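Local coordinates for protein ribonucleoside-diphosphate reductase small chain 2 (Saccharomyces cerevisiae, PDB 1JK0) that forms, with its partner small chain, the small subunit of ribonucleotide reductase, which makes deoxyribonucleotides for DNA synthesis, and helps that partner fold and join the large subunits, at residues A21-L27 / L230-T236; A54-T58 / N215-D219; I101-S105 / Y117-I121; I243-T248 / N291-Y295. All blocks are in the same frame, centred on the assembly; numbering follows the deposited sequence.

Contact 1 of 4, residues A21-L27 / L230-T236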
loop_
_atom_site.group_PDB
_atom_site.type_symbol
_atom_site.label_atom_id
_atom_site.label_comp_id
_atom_site.label_asym_id
_atom_site.label_seq_id
_atom_site.Cartn_x
_atom_site.Cartn_y
_atom_site.Cartn_z
ATOM N N ALA B 21 -25.794 11.485 -13.525
ATOM C CA ALA B 21 -26.301 10.524 -12.563
ATOM C C ALA B 21 -25.187 9.902 -11.723
ATOM O O ALA B 21 -25.402 9.561 -10.563
ATOM C CB ALA B 21 -27.091 9.430 -13.284
ATOM N N GLU B 22 -23.996 9.750 -12.289
ATOM C CA GLU B 22 -22.908 9.158 -11.527
ATOM C C GLU B 22 -22.720 9.808 -10.158
ATOM O O GLU B 22 -21.882 9.374 -9.379
ATOM C CB GLU B 22 -21.596 9.233 -12.307
ATOM C CG GLU B 22 -21.595 8.445 -13.589
ATOM C CD GLU B 22 -20.198 8.237 -14.133
ATOM O OE1 GLU B 22 -19.399 9.199 -14.142
ATOM O OE2 GLU B 22 -19.900 7.105 -14.562
ATOM N N LYS B 23 -23.496 10.840 -9.855
ATOM C CA LYS B 23 -23.358 11.506 -8.566
ATOM C C LYS B 23 -24.170 10.804 -7.485
ATOM O O LYS B 23 -23.835 10.875 -6.305
ATOM C CB LYS B 23 -23.793 12.964 -8.681
ATOM C CG LYS B 23 -22.975 13.921 -7.836
ATOM C CD LYS B 23 -23.105 15.342 -8.385
ATOM C CE LYS B 23 -22.273 16.347 -7.600
ATOM N NZ LYS B 23 -22.337 17.703 -8.216
ATOM N N ASP B 24 -25.239 10.129 -7.887
ATOM C CA ASP B 24 -26.073 9.417 -6.928
ATOM C C ASP B 24 -25.443 8.076 -6.600
ATOM O O ASP B 24 -25.907 7.387 -5.694
ATOM C CB ASP B 24 -27.488 9.165 -7.473
ATOM C CG ASP B 24 -28.097 10.395 -8.109
ATOM O OD1 ASP B 24 -27.799 11.513 -7.632
ATOM O OD2 ASP B 24 -28.884 10.242 -9.075
ATOM N N GLU B 25 -24.404 7.689 -7.339
ATOM C CA GLU B 25 -23.744 6.409 -7.080
ATOM C C GLU B 25 -23.001 6.469 -5.741
ATOM O O GLU B 25 -21.972 7.135 -5.606
ATOM C CB GLU B 25 -22.760 6.056 -8.201
ATOM C CG GLU B 25 -23.364 5.894 -9.601
ATOM C CD GLU B 25 -24.406 4.775 -9.720
ATOM O OE1 GLU B 25 -24.340 3.779 -8.967
ATOM O OE2 GLU B 25 -25.290 4.891 -10.596
ATOM N N ILE B 26 -23.552 5.770 -4.755
ATOM C CA ILE B 26 -22.993 5.704 -3.410
ATOM C C ILE B 26 -21.587 5.122 -3.466
ATOM O O ILE B 26 -20.748 5.391 -2.612
ATOM C CB ILE B 26 -23.868 4.803 -2.509
ATOM C CG1 ILE B 26 -23.770 3.351 -2.980
ATOM C CG2 ILE B 26 -25.319 5.237 -2.585
ATOM C CD1 ILE B 26 -24.543 2.372 -2.132
ATOM N N LEU B 27 -21.353 4.318 -4.495
ATOM C CA LEU B 27 -20.079 3.655 -4.730
ATOM C C LEU B 27 -18.995 4.686 -5.010
ATOM O O LEU B 27 -17.923 4.649 -4.422
ATOM C CB LEU B 27 -20.231 2.714 -5.926
ATOM C CG LEU B 27 -19.540 1.354 -5.902
ATOM C CD1 LEU B 27 -19.956 0.588 -4.672
ATOM C CD2 LEU B 27 -19.902 0.588 -7.152
ATOM N N LEU B 230 -18.507 -4.704 -8.959
ATOM C CA LEU B 230 -18.715 -3.274 -8.781
ATOM C C LEU B 230 -19.828 -2.866 -9.728
ATOM O O LEU B 230 -20.870 -2.354 -9.305
ATOM C CB LEU B 230 -17.441 -2.491 -9.096
ATOM C CG LEU B 230 -16.314 -2.746 -8.094
ATOM C CD1 LEU B 230 -15.107 -1.920 -8.467
ATOM C CD2 LEU B 230 -16.790 -2.401 -6.689
ATOM N N PHE B 231 -19.607 -3.117 -11.013
ATOM C CA PHE B 231 -20.595 -2.794 -12.026
ATOM C C PHE B 231 -21.991 -3.173 -11.520
ATOM O O PHE B 231 -22.900 -2.342 -11.480
ATOM C CB PHE B 231 -20.300 -3.563 -13.314
ATOM C CG PHE B 231 -21.184 -3.172 -14.462
ATOM C CD1 PHE B 231 -20.915 -2.025 -15.205
ATOM C CD2 PHE B 231 -22.302 -3.932 -14.781
ATOM C CE1 PHE B 231 -21.745 -1.643 -16.248
ATOM C CE2 PHE B 231 -23.141 -3.562 -15.820
ATOM C CZ PHE B 231 -22.866 -2.415 -16.556
ATOM N N ALA B 232 -22.147 -4.428 -11.119
ATOM C CA ALA B 232 -23.428 -4.913 -10.626
ATOM C C ALA B 232 -24.067 -3.978 -9.615
ATOM O O ALA B 232 -25.282 -3.834 -9.578
ATOM C CB ALA B 232 -23.255 -6.281 -10.015
ATOM N N HIS B 233 -23.258 -3.326 -8.796
ATOM C CA HIS B 233 -23.811 -2.431 -7.792
ATOM C C HIS B 233 -24.051 -1.012 -8.277
ATOM O O HIS B 233 -24.372 -0.125 -7.495
ATOM C CB HIS B 233 -22.915 -2.441 -6.553
ATOM C CG HIS B 233 -22.853 -3.777 -5.887
ATOM N ND1 HIS B 233 -23.616 -4.846 -6.307
ATOM C CD2 HIS B 233 -22.119 -4.228 -4.844
ATOM C CE1 HIS B 233 -23.354 -5.898 -5.556
ATOM N NE2 HIS B 233 -22.448 -5.550 -4.659
ATOM N N LEU B 234 -23.910 -0.799 -9.576
ATOM C CA LEU B 234 -24.127 0.516 -10.147
ATOM C C LEU B 234 -25.617 0.694 -10.417
ATOM O O LEU B 234 -26.244 -0.157 -11.051
ATOM C CB LEU B 234 -23.326 0.647 -11.437
ATOM C CG LEU B 234 -22.274 1.755 -11.509
ATOM C CD1 LEU B 234 -21.571 1.961 -10.170
ATOM C CD2 LEU B 234 -21.293 1.383 -12.595
ATOM N N ARG B 235 -26.174 1.798 -9.925
ATOM C CA ARG B 235 -27.595 2.105 -10.077
ATOM C C ARG B 235 -28.010 2.462 -11.501
ATOM O O ARG B 235 -29.142 2.201 -11.924
ATOM C CB ARG B 235 -27.951 3.264 -9.169
ATOM C CG ARG B 235 -27.872 2.929 -7.718
ATOM C CD ARG B 235 -27.910 4.208 -6.940
ATOM N NE ARG B 235 -28.017 3.983 -5.512
ATOM C CZ ARG B 235 -28.215 4.962 -4.646
ATOM N NH1 ARG B 235 -28.316 6.210 -5.083
ATOM N NH2 ARG B 235 -28.331 4.694 -3.355
ATOM N N THR B 236 -27.077 3.071 -12.222
ATOM C CA THR B 236 -27.280 3.504 -13.594
ATOM C C THR B 236 -26.320 2.719 -14.487
ATOM O O THR B 236 -25.121 3.006 -14.518
ATOM C CB THR B 236 -26.951 5.005 -13.731
ATOM O OG1 THR B 236 -27.396 5.694 -12.559
ATOM C CG2 THR B 236 -27.625 5.600 -14.946
HETATM O O HOH W 1 -23.961 5.399 -13.115
#
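Leu230, in the last turn of helix 207-232, meets Leu27 through its methyl CD2, 4.3 Å from Leu27 CD2, and through its backbone O. His233, where the chain leaves helical geometry, adds its CB against the same Leu27 methyl. Leu234 follows from across, the two leucines crossing at about a right angle with Leu234 CD1 3.7 Å from Leu27 CD2. Here the N-terminal loop after helix 13-21 is fastened to the end of a long helix of the ferritin-like bundle, and a buried carboxylate adds the polar part of the fastening. Arg235 N donates almost straight (164°) to the syn lone pair of Glu25 OE1, 2.9 Å away. Glu25 gets there by a bend at chi2 (-61°), which swings the carboxylate onto the backbone of 235-236. Arg235 runs extended past Glu25 in the opposite direction, its NE 5.0 Å from Glu25 OE1, too far for a salt bridge, and its guanidinium ends with Ile26 CG2 over one face, 3.2 Å from Arg235 NH2. Thr236 takes the second oxygen twice: its OG1 lies 3.0 Å from Glu25 OE2, nearly in line with the C-O bond, and its N comes in on the syn side, 16° out of the carboxylate plane. A water donating to Thr236 O gives Glu25 OE2 its third hydrogen bond, which probably favours the charged form of Glu25.

Contact 2 of 4, residues A54-T58 / N215-D219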
loop_
_atom_site.group_PDB
_atom_site.type_symbol
_atom_site.label_atom_id
_atom_site.label_comp_id
_atom_site.label_asym_id
_atom_site.label_seq_id
_atom_site.Cartn_x
_atom_site.Cartn_y
_atom_site.Cartn_z
ATOM N N ALA B 54 -6.859 -14.649 1.145
ATOM C CA ALA B 54 -6.601 -16.026 1.561
ATOM C C ALA B 54 -5.748 -16.811 0.568
ATOM O O ALA B 54 -5.072 -17.765 0.957
ATOM C CB ALA B 54 -7.912 -16.761 1.779
ATOM N N SER B 55 -5.771 -16.415 -0.701
ATOM C CA SER B 55 -5.011 -17.111 -1.732
ATOM C C SER B 55 -3.593 -16.584 -1.929
ATOM O O SER B 55 -2.872 -17.055 -2.817
ATOM C CB SER B 55 -5.742 -17.019 -3.071
ATOM O OG SER B 55 -5.533 -15.742 -3.690
ATOM N N PHE B 56 -3.195 -15.604 -1.126
ATOM C CA PHE B 56 -1.860 -15.034 -1.236
ATOM C C PHE B 56 -0.744 -16.087 -1.417
ATOM O O PHE B 56 -0.564 -16.978 -0.586
ATOM C CB PHE B 56 -1.582 -14.179 -0.005
ATOM C CG PHE B 56 -0.175 -13.680 0.086
ATOM C CD1 PHE B 56 0.290 -12.707 -0.790
ATOM C CD2 PHE B 56 0.693 -14.196 1.030
ATOM C CE1 PHE B 56 1.608 -12.251 -0.726
ATOM C CE2 PHE B 56 2.006 -13.750 1.104
ATOM C CZ PHE B 56 2.467 -12.776 0.219
ATOM N N TRP B 57 -0.004 -15.982 -2.516
ATOM C CA TRP B 57 1.098 -16.895 -2.796
ATOM C C TRP B 57 2.295 -16.078 -3.301
ATOM O O TRP B 57 2.163 -14.894 -3.648
ATOM C CB TRP B 57 0.689 -17.935 -3.846
ATOM C CG TRP B 57 0.191 -17.350 -5.142
ATOM C CD1 TRP B 57 -1.037 -16.793 -5.380
ATOM C CD2 TRP B 57 0.926 -17.243 -6.374
ATOM N NE1 TRP B 57 -1.110 -16.351 -6.682
ATOM C CE2 TRP B 57 0.077 -16.617 -7.313
ATOM C CE3 TRP B 57 2.221 -17.618 -6.773
ATOM C CZ2 TRP B 57 0.481 -16.361 -8.633
ATOM C CZ3 TRP B 57 2.622 -17.364 -8.077
ATOM C CH2 TRP B 57 1.753 -16.742 -8.997
ATOM N N THR B 58 3.464 -16.702 -3.345
ATOM C CA THR B 58 4.654 -15.997 -3.793
ATOM C C THR B 58 5.477 -16.797 -4.809
ATOM O O THR B 58 5.205 -17.976 -5.064
ATOM C CB THR B 58 5.541 -15.653 -2.601
ATOM O OG1 THR B 58 5.941 -16.861 -1.937
ATOM C CG2 THR B 58 4.780 -14.744 -1.621
ATOM N N ASN B 215 -2.529 -20.426 -10.936
ATOM C CA ASN B 215 -2.750 -19.323 -9.995
ATOM C C ASN B 215 -3.106 -17.975 -10.601
ATOM O O ASN B 215 -4.106 -17.359 -10.245
ATOM C CB ASN B 215 -1.510 -19.100 -9.131
ATOM C CG ASN B 215 -1.234 -20.238 -8.207
ATOM O OD1 ASN B 215 -2.141 -20.965 -7.812
ATOM N ND2 ASN B 215 0.023 -20.388 -7.827
ATOM N N ILE B 216 -2.238 -17.499 -11.480
ATOM C CA ILE B 216 -2.430 -16.214 -12.123
ATOM C C ILE B 216 -3.811 -16.188 -12.770
ATOM O O ILE B 216 -4.557 -15.210 -12.645
ATOM C CB ILE B 216 -1.302 -15.963 -13.173
ATOM C CG1 ILE B 216 0.052 -15.928 -12.455
ATOM C CG2 ILE B 216 -1.539 -14.654 -13.919
ATOM C CD1 ILE B 216 1.252 -15.731 -13.361
ATOM N N CYS B 217 -4.165 -17.284 -13.422
ATOM C CA CYS B 217 -5.445 -17.373 -14.085
ATOM C C CYS B 217 -6.540 -17.292 -13.048
ATOM O O CYS B 217 -7.553 -16.639 -13.265
ATOM C CB CYS B 217 -5.552 -18.685 -14.858
ATOM S SG CYS B 217 -6.788 -18.661 -16.159
ATOM N N ARG B 218 -6.348 -17.950 -11.914
ATOM C CA ARG B 218 -7.369 -17.899 -10.871
ATOM C C ARG B 218 -7.551 -16.462 -10.337
ATOM O O ARG B 218 -8.678 -15.970 -10.208
ATOM C CB ARG B 218 -7.001 -18.837 -9.718
ATOM C CG ARG B 218 -8.093 -18.962 -8.655
ATOM C CD ARG B 218 -7.497 -19.336 -7.310
ATOM N NE ARG B 218 -6.390 -18.438 -7.012
ATOM C CZ ARG B 218 -5.156 -18.842 -6.746
ATOM N NH1 ARG B 218 -4.875 -20.134 -6.729
ATOM N NH2 ARG B 218 -4.199 -17.948 -6.531
ATOM N N ASP B 219 -6.435 -15.791 -10.044
ATOM C CA ASP B 219 -6.462 -14.432 -9.525
ATOM C C ASP B 219 -6.943 -13.441 -10.574
ATOM O O ASP B 219 -7.683 -12.494 -10.262
ATOM C CB ASP B 219 -5.071 -14.012 -9.050
ATOM C CG ASP B 219 -4.482 -14.975 -8.039
ATOM O OD1 ASP B 219 -5.254 -15.784 -7.464
ATOM O OD2 ASP B 219 -3.251 -14.912 -7.810
#
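A tryptophan-aspartate pair, Trp57 of the loop after helix 43-54 and Asp219 of helix 207-232, joins loop to helix in this ferritin-like bundle. The pair probably corresponds to the Trp-Asp pair on the radical-transfer route of radical-bearing small chains; it need not serve so here. Ile216, one turn back on the helix, has its side chain about 4 Å from that of Tyr131, the predicted active-site residue. Trp57 NE1 donates to the syn lone pair of Asp219 OD2 at 2.8 Å and 173°, with the oxygen only 5° out of the indole plane. The same OD2 is hydrogen-bonded by Tyr127, whose ring also meets the indole. Chi1 of Trp57 (56°) sets CG between backbone N and carbonyl carbon and turns the ring onto the helix. There Asn215 lies over one indole face, its ND2 above the ring centre and its CB 3.4 Å from Trp57 CZ2, while Ile216 CG1 touches the ring edge 3.9 Å from CZ2. The other oxygen of the carboxylate belongs to Arg218: the arginine bends at chi3, passes its guanidinium by the indole at a steep angle, and makes a salt bridge from NH2 to Asp219 OD1, 2.6 Å away.

Contact 3 of 4, residues I101-S105 / Y117-I121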
loop_
_atom_site.group_PDB
_atom_site.type_symbol
_atom_site.label_atom_id
_atom_site.label_comp_id
_atom_site.label_asym_id
_atom_site.label_seq_id
_atom_site.Cartn_x
_atom_site.Cartn_y
_atom_site.Cartn_z
ATOM N N ILE B 101 -4.840 0.612 -12.288
ATOM C CA ILE B 101 -5.530 0.011 -11.149
ATOM C C ILE B 101 -5.635 1.066 -10.051
ATOM O O ILE B 101 -6.560 1.057 -9.251
ATOM C CB ILE B 101 -4.747 -1.212 -10.610
ATOM C CG1 ILE B 101 -4.724 -2.316 -11.669
ATOM C CG2 ILE B 101 -5.390 -1.739 -9.342
ATOM C CD1 ILE B 101 -4.020 -3.590 -11.236
ATOM N N GLU B 102 -4.669 1.976 -10.026
ATOM C CA GLU B 102 -4.639 3.070 -9.060
ATOM C C GLU B 102 -5.796 4.056 -9.289
ATOM O O GLU B 102 -6.389 4.571 -8.340
ATOM C CB GLU B 102 -3.323 3.839 -9.170
ATOM C CG GLU B 102 -2.121 3.237 -8.469
ATOM C CD GLU B 102 -1.573 2.024 -9.172
ATOM O OE1 GLU B 102 -1.720 1.931 -10.412
ATOM O OE2 GLU B 102 -0.970 1.173 -8.484
ATOM N N ASN B 103 -6.104 4.327 -10.552
ATOM C CA ASN B 103 -7.176 5.255 -10.872
ATOM C C ASN B 103 -8.513 4.696 -10.473
ATOM O O ASN B 103 -9.339 5.412 -9.920
ATOM C CB ASN B 103 -7.199 5.590 -12.365
ATOM C CG ASN B 103 -6.025 6.434 -12.784
ATOM O OD1 ASN B 103 -5.542 7.273 -12.014
ATOM N ND2 ASN B 103 -5.559 6.230 -14.018
ATOM N N PHE B 104 -8.738 3.425 -10.772
ATOM C CA PHE B 104 -9.992 2.802 -10.402
ATOM C C PHE B 104 -10.133 2.821 -8.886
ATOM O O PHE B 104 -11.200 3.125 -8.343
ATOM C CB PHE B 104 -10.062 1.365 -10.910
ATOM C CG PHE B 104 -10.402 1.259 -12.373
ATOM C CD1 PHE B 104 -9.441 1.520 -13.351
ATOM C CD2 PHE B 104 -11.688 0.922 -12.772
ATOM C CE1 PHE B 104 -9.762 1.448 -14.710
ATOM C CE2 PHE B 104 -12.017 0.846 -14.114
ATOM C CZ PHE B 104 -11.052 1.110 -15.092
ATOM N N SER B 105 -9.034 2.522 -8.205
ATOM C CA SER B 105 -9.014 2.493 -6.747
ATOM C C SER B 105 -9.291 3.869 -6.147
ATOM O O SER B 105 -9.855 3.982 -5.061
ATOM C CB SER B 105 -7.654 1.969 -6.266
ATOM O OG SER B 105 -7.619 1.838 -4.861
ATOM N N TYR B 117 -8.080 -3.543 -4.086
ATOM C CA TYR B 117 -7.187 -2.989 -5.098
ATOM C C TYR B 117 -5.727 -2.981 -4.680
ATOM O O TYR B 117 -4.847 -3.323 -5.478
ATOM C CB TYR B 117 -7.631 -1.568 -5.481
ATOM C CG TYR B 117 -8.748 -1.572 -6.503
ATOM C CD1 TYR B 117 -8.733 -2.492 -7.559
ATOM C CD2 TYR B 117 -9.804 -0.667 -6.427
ATOM C CE1 TYR B 117 -9.730 -2.514 -8.505
ATOM C CE2 TYR B 117 -10.817 -0.680 -7.386
ATOM C CZ TYR B 117 -10.775 -1.606 -8.424
ATOM O OH TYR B 117 -11.746 -1.628 -9.412
ATOM N N GLY B 118 -5.468 -2.588 -3.437
ATOM C CA GLY B 118 -4.107 -2.568 -2.946
ATOM C C GLY B 118 -3.510 -3.966 -3.001
ATOM O O GLY B 118 -2.293 -4.139 -3.178
ATOM N N PHE B 119 -4.373 -4.970 -2.859
ATOM C CA PHE B 119 -3.931 -6.352 -2.872
ATOM C C PHE B 119 -3.636 -6.781 -4.286
ATOM O O PHE B 119 -2.646 -7.471 -4.556
ATOM C CB PHE B 119 -5.006 -7.264 -2.311
ATOM C CG PHE B 119 -4.481 -8.559 -1.803
ATOM C CD1 PHE B 119 -3.860 -8.620 -0.571
ATOM C CD2 PHE B 119 -4.577 -9.707 -2.561
ATOM C CE1 PHE B 119 -3.339 -9.818 -0.090
ATOM C CE2 PHE B 119 -4.058 -10.917 -2.085
ATOM C CZ PHE B 119 -3.436 -10.966 -0.847
ATOM N N GLN B 120 -4.513 -6.383 -5.193
ATOM C CA GLN B 120 -4.344 -6.725 -6.588
ATOM C C GLN B 120 -3.026 -6.189 -7.136
ATOM O O GLN B 120 -2.245 -6.962 -7.671
ATOM C CB GLN B 120 -5.522 -6.208 -7.404
ATOM C CG GLN B 120 -5.405 -6.474 -8.865
ATOM C CD GLN B 120 -6.576 -5.938 -9.619
ATOM O OE1 GLN B 120 -6.531 -5.808 -10.837
ATOM N NE2 GLN B 120 -7.650 -5.626 -8.904
ATOM N N ILE B 121 -2.743 -4.893 -7.001
ATOM C CA ILE B 121 -1.462 -4.427 -7.535
ATOM C C ILE B 121 -0.326 -5.122 -6.808
ATOM O O ILE B 121 0.720 -5.365 -7.402
ATOM C CB ILE B 121 -1.198 -2.873 -7.437
ATOM C CG1 ILE B 121 -0.522 -2.542 -6.115
ATOM C CG2 ILE B 121 -2.479 -2.076 -7.658
ATOM C CD1 ILE B 121 0.007 -1.106 -6.033
#
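Ile101 and Ile121 meet methyl to methyl, Ile101 CG2 lying 3.4 Å from Ile121 CG2, and the same Ile101 methyl lies 3.9 Å from Tyr117 CD1. The Tyr117 ring is wedged against the other helix: its CD2 comes 3.3 Å from Ser105 CA, Ile101 O lies over one face, and its OH end reaches Phe104 CB at 3.7 Å. A serine in place of Tyr117 would probably open a gap beside Ser105 and Phe104 and leave Ile101 CG2 without its aromatic neighbour. Farther out, Gln120 stretches with CG opposite its backbone N (chi1 178°) and a straight chain beyond, which carries OE1 to Ile101 CD1. Glu102 starts out facing away but folds back at chi2, so that OE2 lies 3.5 Å from Ile121 CD1. These side chains lie between two helices of an antiparallel hairpin, their local axes 10.0 Å apart and 176° from parallel, joined by a short connection. Around them, Phe104 stacks on Phe182 of helix 175-188, where Gln120 also touches Glu186. Tyr117 meets Phe226 of helix 207-232 edge-to-face and packs on Leu230, and on the far side of helix 111-138 Phe119 packs against helix 43-54.

Contact 4 of 4, residues I243-T248 / N291-Y295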
loop_
_atom_site.group_PDB
_atom_site.type_symbol
_atom_site.label_atom_id
_atom_site.label_comp_id
_atom_site.label_asym_id
_atom_site.label_seq_id
_atom_site.Cartn_x
_atom_site.Cartn_y
_atom_site.Cartn_z
ATOM N N ILE B 243 -21.797 -2.022 -24.141
ATOM C CA ILE B 243 -21.093 -3.109 -23.483
ATOM C C ILE B 243 -20.585 -4.057 -24.558
ATOM O O ILE B 243 -19.377 -4.229 -24.741
ATOM C CB ILE B 243 -22.020 -3.895 -22.537
ATOM C CG1 ILE B 243 -22.513 -2.976 -21.421
ATOM C CG2 ILE B 243 -21.274 -5.093 -21.955
ATOM C CD1 ILE B 243 -23.434 -3.638 -20.439
ATOM N N GLU B 244 -21.520 -4.672 -25.271
ATOM C CA GLU B 244 -21.159 -5.589 -26.337
ATOM C C GLU B 244 -20.218 -4.901 -27.334
ATOM O O GLU B 244 -19.496 -5.568 -28.072
ATOM C CB GLU B 244 -22.415 -6.086 -27.053
ATOM C CG GLU B 244 -22.146 -7.192 -28.053
ATOM C CD GLU B 244 -23.417 -7.752 -28.659
ATOM O OE1 GLU B 244 -24.176 -6.979 -29.281
ATOM O OE2 GLU B 244 -23.657 -8.967 -28.515
ATOM N N LYS B 245 -20.223 -3.567 -27.350
ATOM C CA LYS B 245 -19.358 -2.817 -28.258
ATOM C C LYS B 245 -17.933 -2.722 -27.712
ATOM O O LYS B 245 -16.974 -2.615 -28.480
ATOM C CB LYS B 245 -19.907 -1.402 -28.507
ATOM C CG LYS B 245 -21.121 -1.331 -29.446
ATOM C CD LYS B 245 -21.540 0.125 -29.756
ATOM C CE LYS B 245 -20.473 0.875 -30.565
ATOM N NZ LYS B 245 -20.815 2.300 -30.848
ATOM N N ILE B 246 -17.800 -2.767 -26.389
ATOM C CA ILE B 246 -16.491 -2.688 -25.746
ATOM C C ILE B 246 -15.776 -4.040 -25.755
ATOM O O ILE B 246 -14.576 -4.112 -26.019
ATOM C CB ILE B 246 -16.624 -2.190 -24.297
ATOM C CG1 ILE B 246 -17.311 -0.824 -24.297
ATOM C CG2 ILE B 246 -15.253 -2.086 -23.647
ATOM C CD1 ILE B 246 -17.576 -0.264 -22.925
ATOM N N ILE B 247 -16.519 -5.106 -25.473
ATOM C CA ILE B 247 -15.950 -6.449 -25.456
ATOM C C ILE B 247 -15.451 -6.891 -26.829
ATOM O O ILE B 247 -14.297 -7.304 -26.980
ATOM C CB ILE B 247 -16.976 -7.486 -24.967
ATOM C CG1 ILE B 247 -17.042 -7.467 -23.442
ATOM C CG2 ILE B 247 -16.608 -8.872 -25.483
ATOM C CD1 ILE B 247 -17.602 -6.194 -22.872
ATOM N N THR B 248 -16.335 -6.820 -27.821
ATOM C CA THR B 248 -16.002 -7.218 -29.180
ATOM C C THR B 248 -14.635 -6.676 -29.570
ATOM O O THR B 248 -13.740 -7.443 -29.933
ATOM C CB THR B 248 -17.060 -6.715 -30.178
ATOM O OG1 THR B 248 -18.310 -7.353 -29.907
ATOM C CG2 THR B 248 -16.652 -7.043 -31.600
ATOM N N ASN B 291 -25.743 -9.068 -20.357
ATOM C CA ASN B 291 -25.872 -8.870 -21.794
ATOM C C ASN B 291 -26.119 -10.214 -22.457
ATOM O O ASN B 291 -26.191 -11.252 -21.790
ATOM C CB ASN B 291 -24.594 -8.260 -22.372
ATOM C CG ASN B 291 -24.769 -6.808 -22.771
ATOM O OD1 ASN B 291 -25.172 -5.971 -21.960
ATOM N ND2 ASN B 291 -24.456 -6.497 -24.029
ATOM N N GLU B 292 -26.236 -10.190 -23.778
ATOM C CA GLU B 292 -26.478 -11.404 -24.539
ATOM C C GLU B 292 -25.167 -11.895 -25.129
ATOM O O GLU B 292 -24.307 -11.096 -25.500
ATOM C CB GLU B 292 -27.478 -11.133 -25.668
ATOM C CG GLU B 292 -26.931 -10.269 -26.815
ATOM C CD GLU B 292 -26.735 -8.804 -26.435
ATOM O OE1 GLU B 292 -26.162 -8.054 -27.264
ATOM O OE2 GLU B 292 -27.162 -8.405 -25.323
ATOM N N LYS B 293 -25.021 -13.213 -25.214
ATOM C CA LYS B 293 -23.813 -13.808 -25.760
ATOM C C LYS B 293 -23.687 -13.431 -27.233
ATOM O O LYS B 293 -24.456 -13.904 -28.061
ATOM C CB LYS B 293 -23.877 -15.326 -25.622
ATOM C CG LYS B 293 -24.771 -15.813 -24.502
ATOM C CD LYS B 293 -24.492 -17.270 -24.205
ATOM C CE LYS B 293 -23.073 -17.433 -23.693
ATOM N NZ LYS B 293 -22.860 -16.680 -22.416
ATOM N N TYR B 294 -22.713 -12.588 -27.558
ATOM C CA TYR B 294 -22.513 -12.144 -28.933
ATOM C C TYR B 294 -22.038 -13.217 -29.919
ATOM O O TYR B 294 -22.372 -13.166 -31.101
ATOM C CB TYR B 294 -21.525 -10.983 -28.969
ATOM C CG TYR B 294 -21.293 -10.469 -30.363
ATOM C CD1 TYR B 294 -22.235 -9.658 -30.987
ATOM C CD2 TYR B 294 -20.140 -10.812 -31.072
ATOM C CE1 TYR B 294 -22.037 -9.193 -32.282
ATOM C CE2 TYR B 294 -19.933 -10.355 -32.372
ATOM C CZ TYR B 294 -20.885 -9.543 -32.971
ATOM O OH TYR B 294 -20.689 -9.071 -34.251
ATOM N N TYR B 295 -21.243 -14.171 -29.443
ATOM C CA TYR B 295 -20.732 -15.234 -30.305
ATOM C C TYR B 295 -21.535 -16.524 -30.123
ATOM O O TYR B 295 -20.939 -17.552 -29.730
ATOM C CB TYR B 295 -19.250 -15.491 -30.001
ATOM C CG TYR B 295 -18.403 -14.237 -30.005
ATOM C CD1 TYR B 295 -18.294 -13.439 -28.868
ATOM C CD2 TYR B 295 -17.723 -13.836 -31.154
ATOM C CE1 TYR B 295 -17.527 -12.274 -28.874
ATOM C CE2 TYR B 295 -16.956 -12.675 -31.170
ATOM C CZ TYR B 295 -16.864 -11.900 -30.028
ATOM O OH TYR B 295 -16.122 -10.745 -30.052
#
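Glu244 turns its CB toward Asn291, whose ND2 lies 3.7 Å from it and is hydrogen-bonded to Pro240 O. With CG opposite its backbone N (chi1 -172°), the chain runs straight outward, and CG passes 3.8 Å from Tyr294 CD1. At the tip the carboxylate stands steeply to the Tyr294 ring, OE2 near the ring plane at the CD1 edge. Both oxygens also approach Glu292 OE1, with Glu244 OE2 at 2.9 Å. This pairing of acceptors would repel if both are charged, and its fine detail is doubtful at this resolution. An alanine in place of Glu244 would probably leave the CD1 edge of Tyr294 without its neighbour and the ring freer to shift. The contact ties helix 240-258 of the ferritin-like bundle to the modelled C-terminal tail, which runs on from helix 277-288. Just before Glu244, Ile243 CD1 touches Asn291 OD1 at 3.3 Å. One turn on, Thr248 OG1 donates to Glu244 O at 2.8 Å, nearly in line with that carbonyl; the bond holds the hydroxyl oxygen over one face of the Tyr294 ring, toward its rim. Tyr295 has Tyr294 CD2 over the centre of its ring, and its OH ends 3.6 Å from Thr248 CA.

Contacts 1, 2 and 3 are partly buried; contact 4 lies at the surface. Contacts 1 and 2 share helix 207-232, one at its C-terminal end and the other further back. Each uses a buried carboxylate, but contact 1 spends it on backbone N-H groups, a threonine hydroxyl and a water, contact 2 on an indole and a guanidinium near the predicted active site. Contact 3 joins two helices by apolar and aromatic packing; it touches contact 1 through Tyr117 and Leu230, and contact 2 through Phe119 and Phe56. Contact 4 has two glutamates close together and two tyrosines, the rim of one over the ring of the other, touching contact 1 where Ile243 meets Phe231; it lies across the chain's centre from contact 2.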